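Local coordinates for SCARECROW-LIKE protein 7 (PDB 5HYZ) that probably acts as a DNA-binding transcription factor in plant development and abiotic stress resistance, this chain being its GRAS domain, at residues 118-123 against 157-162; 122-127 against 204-209; 129-132 against 138-141; 166-171 against 176-181. One frame throughout, in Å; residues are numbered along the deposited sequence.

Contact 1 (118-123 against 157-162)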
loop_
_atom_site.group_PDB
_atom_site.type_symbol
_atom_site.label_atom_id
_atom_site.label_comp_id
_atom_site.label_asym_id
_atom_site.label_seq_id
_atom_site.Cartn_x
_atom_site.Cartn_y
_atom_site.Cartn_z
ATOM N N ILE A 118 2.024 -17.404 -11.632
ATOM C CA ILE A 118 2.686 -16.156 -11.237
ATOM C C ILE A 118 2.377 -14.998 -12.198
ATOM O O ILE A 118 2.274 -15.189 -13.386
ATOM C CB ILE A 118 4.222 -16.348 -11.116
ATOM C CG1 ILE A 118 4.926 -15.081 -10.624
ATOM C CG2 ILE A 118 4.848 -16.729 -12.490
ATOM C CD1 ILE A 118 6.322 -15.396 -10.063
ATOM N N VAL A 119 2.184 -13.787 -11.665
ATOM C CA VAL A 119 1.991 -12.618 -12.533
ATOM C C VAL A 119 3.266 -11.754 -12.471
ATOM O O VAL A 119 4.041 -11.738 -13.385
ATOM C CB VAL A 119 0.711 -11.781 -12.105
ATOM C CG1 VAL A 119 0.569 -10.575 -13.039
ATOM C CG2 VAL A 119 -0.520 -12.712 -12.192
ATOM N N GLN A 120 3.508 -11.095 -11.359
ATOM C CA GLN A 120 4.692 -10.260 -11.160
ATOM C C GLN A 120 5.339 -10.818 -9.870
ATOM O O GLN A 120 4.911 -11.788 -9.256
ATOM C CB GLN A 120 4.382 -8.769 -10.973
ATOM C CG GLN A 120 3.960 -7.937 -12.218
ATOM C CD GLN A 120 4.865 -8.062 -13.467
ATOM O OE1 GLN A 120 4.617 -8.892 -14.334
ATOM N NE2 GLN A 120 5.865 -7.194 -13.579
ATOM N N GLY A 121 6.402 -10.222 -9.458
ATOM C CA GLY A 121 7.001 -10.947 -8.343
ATOM C C GLY A 121 6.581 -10.543 -6.937
ATOM O O GLY A 121 7.135 -11.039 -5.974
ATOM N N ILE A 122 5.608 -9.655 -6.810
ATOM C CA ILE A 122 5.508 -8.967 -5.487
ATOM C C ILE A 122 5.124 -9.905 -4.344
ATOM O O ILE A 122 5.620 -9.735 -3.218
ATOM C CB ILE A 122 4.543 -7.761 -5.585
ATOM C CG1 ILE A 122 4.771 -6.857 -4.335
ATOM C CG2 ILE A 122 3.139 -8.242 -5.706
ATOM C CD1 ILE A 122 4.041 -5.498 -4.365
ATOM N N GLN A 123 4.297 -10.945 -4.614
ATOM C CA GLN A 123 4.017 -11.880 -3.518
ATOM C C GLN A 123 5.307 -12.466 -2.952
ATOM O O GLN A 123 5.486 -12.657 -1.748
ATOM C CB GLN A 123 3.106 -13.045 -4.016
ATOM C CG GLN A 123 2.752 -14.019 -2.828
ATOM C CD GLN A 123 1.675 -15.093 -3.189
ATOM O OE1 GLN A 123 1.205 -15.194 -4.345
ATOM N NE2 GLN A 123 1.340 -15.899 -2.214
ATOM N N ALA A 157 7.647 -14.432 -21.836
ATOM C CA ALA A 157 9.066 -14.496 -21.537
ATOM C C ALA A 157 9.699 -13.203 -21.044
ATOM O O ALA A 157 10.478 -13.253 -20.090
ATOM C CB ALA A 157 9.850 -15.033 -22.813
ATOM N N ALA A 158 9.392 -12.050 -21.648
ATOM C CA ALA A 158 10.048 -10.813 -21.224
ATOM C C ALA A 158 9.638 -10.499 -19.781
ATOM O O ALA A 158 10.464 -10.110 -18.939
ATOM C CB ALA A 158 9.667 -9.637 -22.172
ATOM N N SER A 159 8.364 -10.714 -19.528
ATOM C CA SER A 159 7.832 -10.390 -18.190
ATOM C C SER A 159 8.466 -11.319 -17.124
ATOM O O SER A 159 8.922 -10.864 -16.082
ATOM C CB SER A 159 6.292 -10.522 -18.183
ATOM O OG SER A 159 5.826 -10.167 -16.878
ATOM N N LEU A 160 8.539 -12.624 -17.429
ATOM C CA LEU A 160 9.127 -13.567 -16.474
ATOM C C LEU A 160 10.564 -13.311 -16.232
ATOM O O LEU A 160 11.039 -13.408 -15.131
ATOM C CB LEU A 160 8.969 -15.028 -16.994
ATOM C CG LEU A 160 7.565 -15.594 -16.988
ATOM C CD1 LEU A 160 7.501 -16.952 -17.847
ATOM C CD2 LEU A 160 7.100 -15.823 -15.531
ATOM N N ALA A 161 11.329 -13.065 -17.299
ATOM C CA ALA A 161 12.735 -12.772 -17.105
ATOM C C ALA A 161 12.956 -11.540 -16.243
ATOM O O ALA A 161 13.869 -11.486 -15.436
ATOM C CB ALA A 161 13.442 -12.590 -18.517
ATOM N N ALA A 162 12.135 -10.521 -16.462
ATOM C CA ALA A 162 12.311 -9.319 -15.650
ATOM C C ALA A 162 11.971 -9.593 -14.170
ATOM O O ALA A 162 12.613 -9.061 -13.287
ATOM C CB ALA A 162 11.452 -8.161 -16.195
HETATM O O HOH W 1 6.357 -11.893 -14.722
#

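Contact 2 (122-127 against 204-209)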
loop_
_atom_site.group_PDB
_atom_site.type_symbol
_atom_site.label_atom_id
_atom_site.label_comp_id
_atom_site.label_asym_id
_atom_site.label_seq_id
_atom_site.Cartn_x
_atom_site.Cartn_y
_atom_site.Cartn_z
ATOM N N ILE A 122 5.608 -9.655 -6.810
ATOM C CA ILE A 122 5.508 -8.967 -5.487
ATOM C C ILE A 122 5.124 -9.905 -4.344
ATOM O O ILE A 122 5.620 -9.735 -3.218
ATOM C CB ILE A 122 4.543 -7.761 -5.585
ATOM C CG1 ILE A 122 4.771 -6.857 -4.335
ATOM C CG2 ILE A 122 3.139 -8.242 -5.706
ATOM C CD1 ILE A 122 4.041 -5.498 -4.365
ATOM N N GLN A 123 4.297 -10.945 -4.614
ATOM C CA GLN A 123 4.017 -11.880 -3.518
ATOM C C GLN A 123 5.307 -12.466 -2.952
ATOM O O GLN A 123 5.486 -12.657 -1.748
ATOM C CB GLN A 123 3.106 -13.045 -4.016
ATOM C CG GLN A 123 2.752 -14.019 -2.828
ATOM C CD GLN A 123 1.675 -15.093 -3.189
ATOM O OE1 GLN A 123 1.205 -15.194 -4.345
ATOM N NE2 GLN A 123 1.340 -15.899 -2.214
ATOM N N TRP A 124 6.237 -12.817 -3.864
ATOM C CA TRP A 124 7.429 -13.478 -3.383
ATOM C C TRP A 124 8.445 -12.534 -2.823
ATOM O O TRP A 124 9.216 -12.935 -1.965
ATOM C CB TRP A 124 8.038 -14.348 -4.553
ATOM C CG TRP A 124 6.938 -15.256 -5.050
ATOM C CD1 TRP A 124 6.494 -15.382 -6.344
ATOM C CD2 TRP A 124 6.051 -16.084 -4.232
ATOM N NE1 TRP A 124 5.419 -16.246 -6.390
ATOM C CE2 TRP A 124 5.125 -16.682 -5.124
ATOM C CE3 TRP A 124 5.969 -16.373 -2.852
ATOM C CZ2 TRP A 124 4.102 -17.535 -4.691
ATOM C CZ3 TRP A 124 4.903 -17.211 -2.384
ATOM C CH2 TRP A 124 3.983 -17.799 -3.337
ATOM N N ALA A 125 8.450 -11.300 -3.277
ATOM C CA ALA A 125 9.318 -10.314 -2.619
ATOM C C ALA A 125 8.845 -10.119 -1.162
ATOM O O ALA A 125 9.655 -10.125 -0.226
ATOM C CB ALA A 125 9.287 -8.998 -3.380
ATOM N N ALA A 126 7.522 -10.058 -0.990
ATOM C CA ALA A 126 6.986 -9.949 0.363
ATOM C C ALA A 126 7.339 -11.175 1.213
ATOM O O ALA A 126 7.703 -11.079 2.426
ATOM C CB ALA A 126 5.438 -9.705 0.287
ATOM N N LEU A 127 7.208 -12.365 0.620
ATOM C CA LEU A 127 7.511 -13.555 1.370
ATOM C C LEU A 127 9.011 -13.624 1.721
ATOM O O LEU A 127 9.385 -14.033 2.806
ATOM C CB LEU A 127 7.140 -14.841 0.544
ATOM C CG LEU A 127 7.397 -16.103 1.394
ATOM C CD1 LEU A 127 6.304 -16.335 2.486
ATOM C CD2 LEU A 127 7.404 -17.380 0.521
ATOM N N ALA A 204 5.975 -25.432 -0.662
ATOM C CA ALA A 204 4.659 -24.817 -0.584
ATOM C C ALA A 204 4.165 -24.587 -1.990
ATOM O O ALA A 204 4.903 -24.089 -2.846
ATOM C CB ALA A 204 4.716 -23.471 0.204
ATOM N N VAL A 205 2.909 -24.908 -2.230
ATOM C CA VAL A 205 2.310 -24.710 -3.543
ATOM C C VAL A 205 1.281 -23.625 -3.445
ATOM O O VAL A 205 0.465 -23.643 -2.527
ATOM C CB VAL A 205 1.626 -26.018 -4.075
ATOM C CG1 VAL A 205 1.097 -25.783 -5.472
ATOM C CG2 VAL A 205 2.713 -27.075 -4.181
ATOM N N ASN A 206 1.291 -22.699 -4.401
ATOM C CA ASN A 206 0.447 -21.514 -4.338
ATOM C C ASN A 206 -0.475 -21.455 -5.591
ATOM O O ASN A 206 -0.006 -21.522 -6.736
ATOM C CB ASN A 206 1.372 -20.261 -4.256
ATOM C CG ASN A 206 0.614 -18.984 -4.074
ATOM O OD1 ASN A 206 0.157 -18.714 -2.942
ATOM N ND2 ASN A 206 0.630 -18.089 -5.103
ATOM N N PHE A 207 -1.786 -21.382 -5.383
ATOM C CA PHE A 207 -2.732 -21.161 -6.459
ATOM C C PHE A 207 -3.499 -19.854 -6.211
ATOM O O PHE A 207 -4.557 -19.878 -5.573
ATOM C CB PHE A 207 -3.764 -22.264 -6.496
ATOM C CG PHE A 207 -3.216 -23.622 -6.899
ATOM C CD1 PHE A 207 -2.976 -23.905 -8.243
ATOM C CD2 PHE A 207 -2.948 -24.607 -5.927
ATOM C CE1 PHE A 207 -2.526 -25.165 -8.622
ATOM C CE2 PHE A 207 -2.486 -25.883 -6.302
ATOM C CZ PHE A 207 -2.286 -26.149 -7.673
HETATM N N MSE A 208 -3.014 -18.735 -6.704
HETATM C CA MSE A 208 -3.734 -17.473 -6.410
HETATM C C MSE A 208 -4.455 -17.025 -7.678
HETATM O O MSE A 208 -3.832 -16.685 -8.728
HETATM C CB MSE A 208 -2.809 -16.316 -5.934
HETATM C CG MSE A 208 -1.947 -16.707 -4.784
HETATM SE SE MSE A 208 -3.349 -16.335 -3.252
HETATM C CE MSE A 208 -4.044 -14.766 -4.629
ATOM N N LEU A 209 -5.785 -17.066 -7.631
ATOM C CA LEU A 209 -6.634 -16.676 -8.773
ATOM C C LEU A 209 -6.193 -17.402 -10.052
ATOM O O LEU A 209 -5.919 -16.776 -11.079
ATOM C CB LEU A 209 -6.595 -15.165 -8.964
ATOM C CG LEU A 209 -7.067 -14.367 -7.735
ATOM C CD1 LEU A 209 -7.101 -12.849 -8.034
ATOM C CD2 LEU A 209 -8.461 -14.892 -7.267
#

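Contact 3 (129-132 against 138-141)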
loop_
_atom_site.group_PDB
_atom_site.type_symbol
_atom_site.label_atom_id
_atom_site.label_comp_id
_atom_site.label_asym_id
_atom_site.label_seq_id
_atom_site.Cartn_x
_atom_site.Cartn_y
_atom_site.Cartn_z
ATOM N N GLN A 129 11.070 -11.172 2.241
ATOM C CA GLN A 129 11.271 -10.263 3.395
ATOM C C GLN A 129 10.804 -10.885 4.714
ATOM O O GLN A 129 11.506 -10.853 5.778
ATOM C CB GLN A 129 10.529 -8.964 3.119
ATOM C CG GLN A 129 10.615 -7.886 4.297
ATOM C CD GLN A 129 11.976 -7.252 4.358
ATOM O OE1 GLN A 129 12.737 -7.278 3.401
ATOM N NE2 GLN A 129 12.306 -6.659 5.524
ATOM N N ALA A 130 9.617 -11.504 4.654
ATOM C CA ALA A 130 9.086 -12.166 5.848
ATOM C C ALA A 130 9.928 -13.346 6.315
ATOM O O ALA A 130 10.178 -13.479 7.507
ATOM C CB ALA A 130 7.611 -12.599 5.599
ATOM N N LEU A 131 10.394 -14.201 5.393
ATOM C CA LEU A 131 11.240 -15.331 5.733
ATOM C C LEU A 131 12.543 -14.842 6.364
ATOM O O LEU A 131 13.081 -15.495 7.263
ATOM C CB LEU A 131 11.571 -16.196 4.460
ATOM C CG LEU A 131 10.352 -17.003 3.947
ATOM C CD1 LEU A 131 10.603 -17.591 2.534
ATOM C CD2 LEU A 131 10.023 -18.088 4.953
ATOM N N ALA A 132 13.034 -13.695 5.892
ATOM C CA ALA A 132 14.343 -13.242 6.374
ATOM C C ALA A 132 14.221 -12.886 7.808
ATOM O O ALA A 132 15.198 -13.015 8.549
ATOM C CB ALA A 132 14.870 -12.058 5.572
ATOM N N LYS A 138 16.449 -16.935 9.350
ATOM C CA LYS A 138 16.388 -16.952 7.903
ATOM C C LYS A 138 16.737 -18.317 7.300
ATOM O O LYS A 138 17.687 -18.967 7.722
ATOM C CB LYS A 138 17.326 -15.871 7.431
ATOM C CG LYS A 138 17.426 -15.672 6.006
ATOM C CD LYS A 138 18.167 -14.295 5.825
ATOM C CE LYS A 138 19.670 -14.411 6.030
ATOM N NZ LYS A 138 20.252 -13.001 5.946
ATOM N N PRO A 139 15.978 -18.770 6.293
ATOM C CA PRO A 139 16.327 -20.031 5.611
ATOM C C PRO A 139 17.700 -19.983 4.952
ATOM O O PRO A 139 18.124 -18.906 4.599
ATOM C CB PRO A 139 15.274 -20.159 4.477
ATOM C CG PRO A 139 14.151 -19.304 4.877
ATOM C CD PRO A 139 14.777 -18.138 5.730
ATOM N N THR A 140 18.336 -21.118 4.741
ATOM C CA THR A 140 19.605 -21.093 4.016
ATOM C C THR A 140 19.408 -21.116 2.509
ATOM O O THR A 140 20.295 -20.740 1.777
ATOM C CB THR A 140 20.485 -22.256 4.427
ATOM O OG1 THR A 140 19.822 -23.499 4.158
ATOM C CG2 THR A 140 20.768 -22.161 5.889
ATOM N N ARG A 141 18.240 -21.545 2.024
ATOM C CA ARG A 141 18.010 -21.496 0.587
ATOM C C ARG A 141 16.510 -21.374 0.317
ATOM O O ARG A 141 15.698 -22.067 0.957
ATOM C CB ARG A 141 18.524 -22.794 -0.101
ATOM C CG ARG A 141 18.382 -22.741 -1.661
ATOM C CD ARG A 141 18.787 -24.090 -2.322
ATOM N NE ARG A 141 17.932 -25.204 -1.915
ATOM C CZ ARG A 141 17.988 -26.425 -2.440
ATOM N NH1 ARG A 141 18.907 -26.668 -3.369
ATOM N NH2 ARG A 141 17.157 -27.391 -2.022
#

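Contact 4 (166-171 against 176-181)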
loop_
_atom_site.group_PDB
_atom_site.type_symbol
_atom_site.label_atom_id
_atom_site.label_comp_id
_atom_site.label_asym_id
_atom_site.label_seq_id
_atom_site.Cartn_x
_atom_site.Cartn_y
_atom_site.Cartn_z
ATOM N N ARG A 166 14.408 -9.271 -11.007
ATOM C CA ARG A 166 14.036 -8.435 -9.878
ATOM C C ARG A 166 14.044 -9.198 -8.550
ATOM O O ARG A 166 14.525 -8.684 -7.529
ATOM C CB ARG A 166 12.667 -7.827 -10.178
ATOM C CG ARG A 166 12.539 -6.442 -9.741
ATOM C CD ARG A 166 11.177 -5.820 -10.102
ATOM N NE ARG A 166 11.022 -4.658 -9.232
ATOM C CZ ARG A 166 9.905 -3.956 -9.109
ATOM N NH1 ARG A 166 8.835 -4.314 -9.791
ATOM N NH2 ARG A 166 9.876 -2.923 -8.296
ATOM N N LEU A 167 13.518 -10.430 -8.544
ATOM C CA LEU A 167 13.537 -11.219 -7.324
ATOM C C LEU A 167 14.941 -11.638 -6.901
ATOM O O LEU A 167 15.281 -11.668 -5.720
ATOM C CB LEU A 167 12.699 -12.507 -7.438
ATOM C CG LEU A 167 11.191 -12.224 -7.533
ATOM C CD1 LEU A 167 10.471 -13.560 -7.892
ATOM C CD2 LEU A 167 10.698 -11.741 -6.124
ATOM N N ARG A 168 15.796 -11.968 -7.884
ATOM C CA ARG A 168 17.159 -12.346 -7.520
ATOM C C ARG A 168 17.924 -11.147 -6.955
ATOM O O ARG A 168 18.673 -11.301 -5.985
ATOM C CB ARG A 168 17.901 -12.912 -8.778
ATOM C CG ARG A 168 17.451 -14.347 -9.114
ATOM C CD ARG A 168 18.081 -14.792 -10.546
ATOM N NE ARG A 168 17.629 -16.181 -10.891
ATOM C CZ ARG A 168 18.225 -17.271 -10.446
ATOM N NH1 ARG A 168 19.303 -17.171 -9.643
ATOM N NH2 ARG A 168 17.752 -18.461 -10.803
ATOM N N ASP A 169 17.697 -9.953 -7.518
ATOM C CA ASP A 169 18.368 -8.729 -6.969
ATOM C C ASP A 169 17.890 -8.472 -5.530
ATOM O O ASP A 169 18.653 -8.117 -4.602
ATOM C CB ASP A 169 18.108 -7.492 -7.842
ATOM C CG ASP A 169 18.844 -7.560 -9.201
ATOM O OD1 ASP A 169 19.730 -8.434 -9.375
ATOM O OD2 ASP A 169 18.489 -6.766 -10.090
ATOM N N PHE A 170 16.580 -8.708 -5.318
ATOM C CA PHE A 170 16.040 -8.507 -3.955
ATOM C C PHE A 170 16.608 -9.462 -2.929
ATOM O O PHE A 170 16.981 -9.103 -1.773
ATOM C CB PHE A 170 14.500 -8.642 -4.045
ATOM C CG PHE A 170 13.767 -8.239 -2.771
ATOM C CD1 PHE A 170 13.605 -6.908 -2.473
ATOM C CD2 PHE A 170 13.241 -9.213 -1.901
ATOM C CE1 PHE A 170 12.958 -6.520 -1.319
ATOM C CE2 PHE A 170 12.600 -8.815 -0.706
ATOM C CZ PHE A 170 12.444 -7.459 -0.461
ATOM N N ALA A 171 16.699 -10.737 -3.332
ATOM C CA ALA A 171 17.246 -11.737 -2.452
ATOM C C ALA A 171 18.708 -11.412 -2.084
ATOM O O ALA A 171 19.140 -11.749 -0.987
ATOM C CB ALA A 171 17.184 -13.160 -3.118
ATOM N N VAL A 176 20.308 -13.986 1.214
ATOM C CA VAL A 176 19.818 -15.401 1.154
ATOM C C VAL A 176 20.080 -16.043 -0.186
ATOM O O VAL A 176 19.951 -15.374 -1.221
ATOM C CB VAL A 176 18.303 -15.524 1.422
ATOM C CG1 VAL A 176 17.966 -14.928 2.710
ATOM C CG2 VAL A 176 17.545 -14.759 0.433
ATOM N N ASP A 177 20.491 -17.325 -0.155
ATOM C CA ASP A 177 20.705 -18.091 -1.411
ATOM C C ASP A 177 19.346 -18.287 -2.064
ATOM O O ASP A 177 18.406 -18.732 -1.386
ATOM C CB ASP A 177 21.382 -19.433 -1.110
ATOM C CG ASP A 177 21.782 -20.242 -2.383
ATOM O OD1 ASP A 177 21.956 -19.663 -3.484
ATOM O OD2 ASP A 177 21.968 -21.486 -2.244
ATOM N N PHE A 178 19.237 -17.929 -3.340
ATOM C CA PHE A 178 17.918 -17.873 -3.978
ATOM C C PHE A 178 17.988 -18.341 -5.434
ATOM O O PHE A 178 18.921 -18.010 -6.143
ATOM C CB PHE A 178 17.382 -16.429 -3.913
ATOM C CG PHE A 178 16.096 -16.224 -4.657
ATOM C CD1 PHE A 178 14.874 -16.580 -4.063
ATOM C CD2 PHE A 178 16.113 -15.665 -5.922
ATOM C CE1 PHE A 178 13.661 -16.398 -4.752
ATOM C CE2 PHE A 178 14.922 -15.487 -6.651
ATOM C CZ PHE A 178 13.679 -15.842 -6.059
ATOM N N GLU A 179 16.946 -19.018 -5.910
ATOM C CA GLU A 179 16.833 -19.344 -7.333
ATOM C C GLU A 179 15.387 -19.177 -7.770
ATOM O O GLU A 179 14.487 -19.467 -6.982
ATOM C CB GLU A 179 17.225 -20.804 -7.602
ATOM C CG GLU A 179 18.565 -21.150 -6.969
ATOM C CD GLU A 179 19.023 -22.574 -7.266
ATOM O OE1 GLU A 179 18.195 -23.433 -7.679
ATOM O OE2 GLU A 179 20.228 -22.826 -7.071
ATOM N N PHE A 180 15.189 -18.770 -9.008
ATOM C CA PHE A 180 13.856 -18.700 -9.648
ATOM C C PHE A 180 13.991 -19.341 -11.024
ATOM O O PHE A 180 14.930 -18.985 -11.777
ATOM C CB PHE A 180 13.411 -17.243 -9.817
ATOM C CG PHE A 180 12.059 -17.072 -10.524
ATOM C CD1 PHE A 180 11.952 -17.082 -11.931
ATOM C CD2 PHE A 180 10.897 -16.892 -9.768
ATOM C CE1 PHE A 180 10.743 -16.966 -12.570
ATOM C CE2 PHE A 180 9.662 -16.729 -10.390
ATOM C CZ PHE A 180 9.575 -16.779 -11.809
ATOM N N VAL A 181 13.069 -20.245 -11.352
ATOM C CA VAL A 181 13.001 -20.748 -12.730
ATOM C C VAL A 181 11.555 -20.796 -13.184
ATOM O O VAL A 181 10.659 -20.979 -12.337
ATOM C CB VAL A 181 13.680 -22.179 -12.781
ATOM C CG1 VAL A 181 12.842 -23.228 -12.087
ATOM C CG2 VAL A 181 13.812 -22.612 -14.163
#

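Contact 1 (118-123 against 157-162)
I118 and L160 meet through single methyl groups at the C-terminal end of strand 110-118 in the Rossmann-like fold, where the loop leads into helix 122-132 and the start of helix 157-174 lies alongside. I118 CG2 stands 3.9 Å from L160 CD2, and the two side chains cross obliquely instead of lying flank to flank. The CA-CB bond of I118 is directed at the helix. Its CG1 extends anti to the backbone N (chi1 -177°), which leaves CG2 as the branch that touches L160. L160 starts off to one side and reaches the strand end only through CD2; the rest of its environment includes P182 and L184, while I118 also packs on F180. Backbone hydrogen bonds from I118 to V147 and S149 tie the strand end to the sheet, and G121 then takes the N-cap position of helix 122-132.

Only 122 Å² is buried in all, consistent with a light, water-mediated seam. A polar link runs beside the small apolar one. Q120 leaves its backbone on the far side and folds back at chi2 (-50°), bringing the end of its chain near S159. S159 sets OG anti to its own backbone N (chi1 -179°), facing the loop, yet OG remains 4.2 Å from V119 O, too far for a direct hydrogen bond. Water 1 fills the step between them: it donates to V119 O over 2.7 Å and is hydrogen-bonded to S159 OG over 2.8 Å.

Contact 2 (122-127 against 204-209)
Q123 and N206 both carry CG anti to the backbone N (chi1 -178° in Q123), and Q123 stays extended beyond CG, a combination that sends the two amides at each other from opposite directions. This is a helix-on-sheet contact in the Rossmann-like core: helix 122-127 lies over strand 204-208, their short axes 12.6 Å apart at closest approach, and the side chains span the gap.

Two hydrogen bonds join the amides. Q123 NE2 donates to N206 OD1 over 3.1 Å, with an N-H...O angle of 152°, and N206 ND2 returns a weak bond to Q123 OE1 over 3.0 Å. The amide planes stand 73° apart, which rules out a flat paired-amide arrangement; NE2 instead approaches from above the carbonyl plane of N206. M208, a selenomethionine, adds CG at 3.5 Å from Q123 OE1.

W124 closes the other flank. Its six-membered ring presents an edge to N206, with CB of N206 in the ring plane and 3.7 Å from CH2, while Q123 CG lies over one face toward the rim.

All four touching residues are buried, and the polar ends have further partners. N206 OD1 is also hydrogen-bonded to T238 OG1. D115, of the predicted VHIID motif, ties both sides together: its OD1 accepts from N206 ND2 and its OD2 from W124 NE1.

Contact 3 (129-132 against 138-141)
K138 NZ is gripped by two oxygens, the carbonyl O of L174 and the hydroxyl OH of Y331 in the second subunit, while the aliphatic part of the same side chain lies along A132. The route to those acceptors is set by the chain shape: CG leaves anti to the backbone N, and a bend at chi3 (78°) turns the far end away from helix 129-132. Along the way K138 CG passes 3.9 Å from A132 CA, and CD sits 4.0 Å from A132 CB.

P139 makes the second half of the contact. Its ring meets L131 through CD and CG: CD is 4.0 Å from L131 CB, and CG is slightly farther. The same CD comes to 3.5 Å from L131 O, while K138 CA is 3.7 Å from that oxygen. No hydrogen bond crosses between the segments, so the 170 Å² buried here reflects van der Waals packing around the carbonyl end of the helix.

The arrangement is the connection from helix to second strand in a beta-alpha-beta crossover (strand 110-118, helix 122-132, strand 141-148), whose two strands are parallel neighbours. L131 and P139 both pack on I111 of strand 110-118, and T140 and R141 make backbone hydrogen bonds to T109 and I111 as the new strand begins. On the other flank A132 touches L174 of helix 157-174 and Y331 of the second subunit.

Contact 4 (166-171 against 176-181)
This is a mainly apolar helix-on-strand contact between helix 157-174 and strand 177-182, in which L167 packs on F178 and F180, and A171 on F178. The short axes run almost antiparallel, at 175°, and approach to 8.4 Å. The closest apolar approach is A171 CB to F178 CB, at 3.4 Å. One turn earlier L167 CB meets the far end of the same ring at F178 CZ, 3.7 Å away, and L167 CD1 extends to F180 CD2 at 3.8 Å. Both phenylalanines direct CG anti to the backbone N, carrying the rings out from the strand toward the helix.

The contact closes a beta-alpha-beta crossover made of strand 141-148, helix 157-174 and strand 177-182, with the last strand pairing parallel to the first. It lies in the predicted leucine repeat II region.

R168 borders the apolar face. Its CG touches the edge of the F178 ring, in the ring plane and 3.7 Å from CD2. Extended from CG to NE, the chain then reaches the strand backbone, where NH2 donates to F180 O over 3.0 Å at an N-H...O angle of 152°. E179 CA and F180 N lie over one guanidinium face, and NE is hydrogen-bonded to N164 OD1, which probably helps hold the group's rotation. At the turn into the strand, V176 N gives a weak hydrogen bond to A171 O over 3.3 Å.

How the contacts relate
Contact 1 uses the strand end and loop leading into helix 122-132, contacts 2 and 3 its inner face and its end; helix 157-174 links contacts 1 and 4. Contact 2 is fully buried and the most polar, its amides lying between helix and central strand. Contact 4 has the largest interface and is chiefly aromatic and aliphatic, with an arginine along its border. Contact 3 is largely buried yet peripheral, about 27 Å from its centre to that of the chain, and contact 1 is a partly exposed, water-bridged seam. I118 CD1 joins three of them, packing on W124 CD1 at 3.7 Å and F180 CE2 at 3.6 Å. Every contact also has residues near the second subunit.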